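Local coordinates for protein Cys-Gly metallodipeptidase DUG1 (Saccharomyces cerevisiae, PDB 4G1P) that hydrolyses dipeptides, with high specificity for Cys-Gly, as a homodimeric zinc- or manganese-dependent peptidase, and is the catalytic component of the glutathione degradosomal complex, at residues Ile347-Val350 / Pro351-Ser355; Ser355-Leu358 / Thr359-Gln363. One frame throughout, in Å; residues are numbered along the deposited sequence.

Contact 1 of 2, residues Ile347-Val350 / Pro351-Ser355. With CYS (cysteine), chain E.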
ATOM      1  N   ILE A 347      16.124   8.676  -7.721  1.00 19.79           N
ATOM      2  CA  ILE A 347      16.702   9.768  -8.477  1.00 19.79           C
ATOM      3  C   ILE A 347      17.303   9.248  -9.779  1.00 23.57           C
ATOM      4  O   ILE A 347      18.076   8.282  -9.790  1.00 21.79           O
ATOM      5  CB  ILE A 347      17.769  10.511  -7.665  1.00 23.83           C
ATOM      6  CG1 ILE A 347      17.160  11.052  -6.353  1.00 25.09           C
ATOM      7  CG2 ILE A 347      18.358  11.633  -8.492  1.00 20.22           C
ATOM      8  CD1 ILE A 347      18.163  11.707  -5.398  1.00 15.18           C
ATOM      9  N   ARG A 348      16.916   9.873 -10.884  1.00 22.82           N
ATOM     10  CA  ARG A 348      17.526   9.573 -12.171  1.00 22.90           C
ATOM     11  C   ARG A 348      18.818  10.360 -12.298  1.00 22.69           C
ATOM     12  O   ARG A 348      18.812  11.585 -12.270  1.00 23.95           O
ATOM     13  CB  ARG A 348      16.568   9.916 -13.310  1.00 24.79           C
ATOM     14  CG  ARG A 348      15.298   9.057 -13.330  1.00 21.15           C
ATOM     15  CD  ARG A 348      15.574   7.614 -13.720  1.00 18.42           C
ATOM     16  NE  ARG A 348      14.401   6.780 -13.493  1.00 22.08           N
ATOM     17  CZ  ARG A 348      14.288   5.499 -13.849  1.00 25.70           C
ATOM     18  NH1 ARG A 348      15.269   4.875 -14.502  1.00 19.25           N
ATOM     19  NH2 ARG A 348      13.163   4.845 -13.567  1.00 23.55           N
ATOM     20  N   THR A 349      19.934   9.658 -12.416  1.00 24.12           N
ATOM     21  CA  THR A 349      21.219  10.340 -12.454  1.00 27.24           C
ATOM     22  C   THR A 349      21.693  10.660 -13.872  1.00 27.21           C
ATOM     23  O   THR A 349      21.372   9.964 -14.830  1.00 23.95           O
ATOM     24  CB  THR A 349      22.290   9.537 -11.723  1.00 25.93           C
ATOM     25  OG1 THR A 349      22.549   8.340 -12.449  1.00 27.78           O
ATOM     26  CG2 THR A 349      21.806   9.167 -10.327  1.00 26.79           C
ATOM     27  N   VAL A 350      22.452  11.741 -13.985  1.00 30.57           N
ATOM     28  CA  VAL A 350      23.014  12.181 -15.246  1.00 27.75           C
ATOM     29  C   VAL A 350      24.482  12.462 -15.006  1.00 33.63           C
ATOM     30  O   VAL A 350      24.927  12.481 -13.857  1.00 35.70           O
ATOM     31  CB  VAL A 350      22.349  13.473 -15.700  1.00 27.42           C
ATOM     32  CG1 VAL A 350      20.853  13.254 -15.928  1.00 29.45           C
ATOM     33  CG2 VAL A 350      22.595  14.564 -14.677  1.00 28.00           C
ATOM     34  N   PRO A 351      25.260  12.670 -16.080  1.00 38.02           N
ATOM     35  CA  PRO A 351      26.615  13.155 -15.802  1.00 34.38           C
ATOM     36  C   PRO A 351      26.562  14.590 -15.247  1.00 31.80           C
ATOM     37  O   PRO A 351      25.715  15.384 -15.661  1.00 30.15           O
ATOM     38  CB  PRO A 351      27.281  13.115 -17.174  1.00 34.96           C
ATOM     39  CG  PRO A 351      26.142  13.200 -18.148  1.00 31.95           C
ATOM     40  CD  PRO A 351      25.042  12.433 -17.520  1.00 33.10           C
ATOM     41  N   ASP A 352      27.440  14.910 -14.303  1.00 29.00           N
ATOM     42  CA  ASP A 352      28.436  13.966 -13.818  1.00 33.31           C
ATOM     43  C   ASP A 352      28.166  13.583 -12.371  1.00 36.43           C
ATOM     44  O   ASP A 352      29.024  13.779 -11.519  1.00 40.75           O
ATOM     45  CB  ASP A 352      29.838  14.582 -13.907  1.00 35.29           C
ATOM     46  CG  ASP A 352      30.059  15.372 -15.195  1.00 36.48           C
ATOM     47  OD1 ASP A 352      29.832  14.820 -16.296  1.00 33.95           O
ATOM     48  OD2 ASP A 352      30.450  16.557 -15.100  1.00 34.83           O
ATOM     49  N   MET A 353      26.988  13.032 -12.086  1.00 36.00           N
ATOM     50  CA  MET A 353      26.626  12.691 -10.708  1.00 35.68           C
ATOM     51  C   MET A 353      27.317  11.416 -10.215  1.00 35.80           C
ATOM     52  O   MET A 353      27.216  10.371 -10.848  1.00 44.56           O
ATOM     53  CB  MET A 353      25.107  12.558 -10.584  1.00 30.23           C
ATOM     54  CG  MET A 353      24.377  13.847 -10.860  1.00 28.24           C
ATOM     55  SD  MET A 353      22.608  13.641 -11.114  1.00 33.25           S
ATOM     56  CE  MET A 353      22.126  12.977  -9.515  1.00 28.76           C
ATOM     57  N   ASP A 354      28.034  11.503  -9.098  1.00 30.57           N
ATOM     58  CA  ASP A 354      28.648  10.319  -8.498  1.00 31.06           C
ATOM     59  C   ASP A 354      27.643   9.607  -7.591  1.00 34.02           C
ATOM     60  O   ASP A 354      26.988  10.247  -6.765  1.00 34.08           O
ATOM     61  CB  ASP A 354      29.906  10.699  -7.705  1.00 28.37           C
ATOM     62  CG  ASP A 354      30.540   9.503  -6.993  1.00 37.93           C
ATOM     63  OD1 ASP A 354      30.724   8.438  -7.619  1.00 38.28           O
ATOM     64  OD2 ASP A 354      30.844   9.622  -5.788  1.00 43.19           O
ATOM     65  N   SER A 355      27.531   8.290  -7.744  1.00 29.97           N
ATOM     66  CA  SER A 355      26.562   7.499  -6.992  1.00 31.69           C
ATOM     67  C   SER A 355      26.737   7.708  -5.492  1.00 36.36           C
ATOM     68  O   SER A 355      25.811   8.162  -4.802  1.00 32.83           O
ATOM     69  CB  SER A 355      26.690   6.013  -7.343  1.00 33.79           C
ATOM     70  OG  SER A 355      25.668   5.236  -6.730  1.00 38.13           O
TER
HETATM   71  N   CYS E 504      13.399  -0.370 -14.639  1.00 36.02           N
HETATM   72  CA  CYS E 504      13.888   0.513 -13.599  1.00 32.93           C
HETATM   73  C   CYS E 504      13.970   1.937 -14.154  1.00 23.46           C
HETATM   74  O   CYS E 504      14.605   2.182 -15.179  1.00 23.01           O
HETATM   75  CB  CYS E 504      15.236   0.026 -13.062  1.00 31.10           C
HETATM   76  SG  CYS E 504      15.894   1.004 -11.747  1.00 49.16           S
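Val350 and Met353 hold the two ends of a tight turn together. Met353 N donates to Val350 O at 2.8 Å in a nearly straight bond, with the donor in the carbonyl plane. In return, Met353 SD takes a weak hydrogen bond from Val350 N, 3.4 Å away. With them the methionine side chain lies back against the end of the strand the chain has just left. Met353 SD also packs against Val350 CG2 at 3.7 Å. The thioether then bends at its last torsion (chi3 62°), which carries CE on to Thr349 CG2 at 3.9 Å and Ile347 CG2 at 4.1 Å. The side chains of Ile347 and Met353 meet there at about a right angle.

This is a four-residue beta turn, Val350 to Met353, modelled with a cis peptide bond between Pro351 and Asp352. It joins strand 340-349 of the lid domain to helix 355-371. Asp354 is the N-cap of that helix, its OD2 bonded to Lys357 N.

The methionine side is buried, while Asp352 and Asp354 are exposed and carry none of this packing. Arg348 leaves the strand away from the turn, and its guanidinium group lies in the cysteine pocket. Its NH1 gives a hydrogen bond of 2.9 Å to O of the bound cysteine, whose carbonyl carbon lies at the guanidinium edge, in its plane. NH2 bonds Ser234 OG of the second subunit, a second-shell contact that probably steadies the guanidinium. A methionine here would probably leave that carbonyl oxygen without its charged donor, and Ser234 of the second subunit without its mate.

Contact 2 of 2, residues Ser355-Leu358 / Thr359-Gln363; sequences SEKL and TSLVQ
Peptide groups are the flat groups that meet between Ser355-Leu358 and Thr359-Gln363. Leu361 N reaches Lys357 O at 2.8 Å, and Val362 N reaches Leu358 O at 2.9 Å. Both donors stand about 20° off the plane of the carbonyl they bind. Thr359 N to Ser355 O and Ser360 N to Glu356 O, each 3.0 Å, lie closer to the C=O line. These four bonds are the i to i+4 pattern of the first turns of an alpha helix.

Side chains one turn apart run along the outside of this core. Lys357 has CG anti to the backbone N (chi1 -171°) and stays extended as far as CE. It bends only at the last torsion, and NZ comes to 3.9 Å from Leu361 CD1. The two side chains cross obliquely on the exposed flank, with the charged end close to the leucine methyl. Leu358 and Val362 form the buried flank, where Leu358 CD1 meets Val362 CG2 at 4.1 Å. Thr359 OG1 sits 3.4 Å from Ser355 O, a weak contact at most. Its stronger partner is Tyr221 OH, which ties the threonine to the neighbouring strand.

Ser355 OG is bonded to Asp386 and fixes the start of the helix to strand 378-391. Leu358 and Val362 pack on Ile347 of strand 340-349 and on Tyr221 of strand 210-226, and Val362 also touches Phe345. Leu361 and Lys357 lean on Met270, and Leu358 on Ile267, so this first part of helix 355-371 packs on the lid-domain sheet, with the short helix 267-270 at its flank.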
ATOM      1  N   SER A 355      27.531   8.290  -7.744  1.00 29.97           N
ATOM      2  CA  SER A 355      26.562   7.499  -6.992  1.00 31.69           C
ATOM      3  C   SER A 355      26.737   7.708  -5.492  1.00 36.36           C
ATOM      4  O   SER A 355      25.811   8.162  -4.802  1.00 32.83           O
ATOM      5  CB  SER A 355      26.690   6.013  -7.343  1.00 33.79           C
ATOM      6  OG  SER A 355      25.668   5.236  -6.730  1.00 38.13           O
ATOM      7  N   GLU A 356      27.939   7.385  -5.015  1.00 36.29           N
ATOM      8  CA  GLU A 356      28.341   7.566  -3.621  1.00 33.10           C
ATOM      9  C   GLU A 356      27.972   8.933  -3.049  1.00 37.22           C
ATOM     10  O   GLU A 356      27.227   9.026  -2.071  1.00 37.12           O
ATOM     11  CB  GLU A 356      29.847   7.392  -3.505  1.00 39.87           C
ATOM     12  CG  GLU A 356      30.290   6.483  -2.386  1.00 49.26           C
ATOM     13  CD  GLU A 356      30.255   5.029  -2.789  1.00 58.23           C
ATOM     14  OE1 GLU A 356      29.745   4.745  -3.895  1.00 55.47           O
ATOM     15  OE2 GLU A 356      30.747   4.176  -2.011  1.00 59.96           O
ATOM     16  N   LYS A 357      28.502   9.993  -3.655  1.00 37.99           N
ATOM     17  CA  LYS A 357      28.227  11.345  -3.176  1.00 39.86           C
ATOM     18  C   LYS A 357      26.728  11.659  -3.134  1.00 35.66           C
ATOM     19  O   LYS A 357      26.245  12.310  -2.209  1.00 36.68           O
ATOM     20  CB  LYS A 357      28.975  12.400  -4.004  1.00 35.28           C
ATOM     21  CG  LYS A 357      28.883  13.809  -3.394  1.00 42.78           C
ATOM     22  CD  LYS A 357      29.752  14.834  -4.134  1.00 53.26           C
ATOM     23  CE  LYS A 357      29.595  16.259  -3.564  1.00 53.95           C
ATOM     24  NZ  LYS A 357      28.675  17.142  -4.370  1.00 46.26           N
ATOM     25  N   LEU A 358      26.002  11.192  -4.141  1.00 35.06           N
ATOM     26  CA  LEU A 358      24.579  11.452  -4.225  1.00 32.12           C
ATOM     27  C   LEU A 358      23.891  10.837  -3.020  1.00 35.09           C
ATOM     28  O   LEU A 358      23.041  11.461  -2.386  1.00 33.19           O
ATOM     29  CB  LEU A 358      24.004  10.866  -5.508  1.00 28.50           C
ATOM     30  CG  LEU A 358      22.489  10.988  -5.611  1.00 21.02           C
ATOM     31  CD1 LEU A 358      22.078  12.416  -5.515  1.00 21.88           C
ATOM     32  CD2 LEU A 358      22.000  10.411  -6.892  1.00 24.48           C
ATOM     33  N   THR A 359      24.280   9.609  -2.705  1.00 30.14           N
ATOM     34  CA  THR A 359      23.730   8.903  -1.567  1.00 28.23           C
ATOM     35  C   THR A 359      24.023   9.618  -0.249  1.00 34.16           C
ATOM     36  O   THR A 359      23.155   9.713   0.628  1.00 33.77           O
ATOM     37  CB  THR A 359      24.260   7.475  -1.531  1.00 30.22           C
ATOM     38  OG1 THR A 359      23.642   6.739  -2.586  1.00 30.38           O
ATOM     39  CG2 THR A 359      23.955   6.802  -0.198  1.00 23.12           C
ATOM     40  N   SER A 360      25.240  10.131  -0.112  1.00 32.58           N
ATOM     41  CA  SER A 360      25.579  10.899   1.066  1.00 29.67           C
ATOM     42  C   SER A 360      24.710  12.133   1.132  1.00 33.01           C
ATOM     43  O   SER A 360      24.167  12.461   2.190  1.00 36.25           O
ATOM     44  CB  SER A 360      27.044  11.304   1.053  1.00 34.09           C
ATOM     45  OG  SER A 360      27.864  10.173   1.265  1.00 44.96           O
ATOM     46  N   LEU A 361      24.567  12.815   0.003  1.00 30.97           N
ATOM     47  CA  LEU A 361      23.800  14.051  -0.004  1.00 34.08           C
ATOM     48  C   LEU A 361      22.365  13.765   0.395  1.00 34.02           C
ATOM     49  O   LEU A 361      21.747  14.549   1.107  1.00 32.97           O
ATOM     50  CB  LEU A 361      23.840  14.705  -1.376  1.00 30.79           C
ATOM     51  CG  LEU A 361      25.199  15.274  -1.772  1.00 41.83           C
ATOM     52  CD1 LEU A 361      25.219  15.605  -3.275  1.00 38.85           C
ATOM     53  CD2 LEU A 361      25.552  16.499  -0.915  1.00 33.60           C
ATOM     54  N   VAL A 362      21.855  12.625  -0.068  1.00 33.02           N
ATOM     55  CA  VAL A 362      20.476  12.236   0.161  1.00 28.10           C
ATOM     56  C   VAL A 362      20.261  11.919   1.640  1.00 30.80           C
ATOM     57  O   VAL A 362      19.288  12.363   2.239  1.00 27.10           O
ATOM     58  CB  VAL A 362      20.088  11.042  -0.723  1.00 26.08           C
ATOM     59  CG1 VAL A 362      18.823  10.380  -0.208  1.00 28.92           C
ATOM     60  CG2 VAL A 362      19.898  11.496  -2.163  1.00 26.95           C
ATOM     61  N   GLN A 363      21.188  11.170   2.221  1.00 28.08           N
ATOM     62  CA  GLN A 363      21.164  10.867   3.640  1.00 30.44           C
ATOM     63  C   GLN A 363      21.300  12.119   4.502  1.00 33.00           C
ATOM     64  O   GLN A 363      20.559  12.316   5.476  1.00 30.15           O
ATOM     65  CB  GLN A 363      22.286   9.896   3.971  1.00 30.13           C
ATOM     66  CG  GLN A 363      21.992   8.478   3.562  1.00 30.50           C
ATOM     67  CD  GLN A 363      23.218   7.604   3.611  1.00 32.45           C
ATOM     68  OE1 GLN A 363      24.337   8.105   3.691  1.00 40.28           O
ATOM     69  NE2 GLN A 363      23.019   6.292   3.571  1.00 30.67           N
TER

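Contacts 1 and 2 follow each other directly along the chain and share Ser355. Their centres are 10 Å apart. Contact 1 takes the chain off strand 340-349 and round the turn; contact 2 is the start of helix 355-371. The helix folds back on the strand: Thr349 CG2 and Met353 CE each lie 3.7 Å from Leu358 CD2, and Ile347 CD1 lies 3.7 Å from Val362 CG2. Strand 378-391 comes next. It and strand 340-349 both pair antiparallel with strand 210-226, so the helix is the crossover of a beta-alpha-beta unit. One face of this lid sheet carries the hydrophobic packing, while Arg348 points to the substrate.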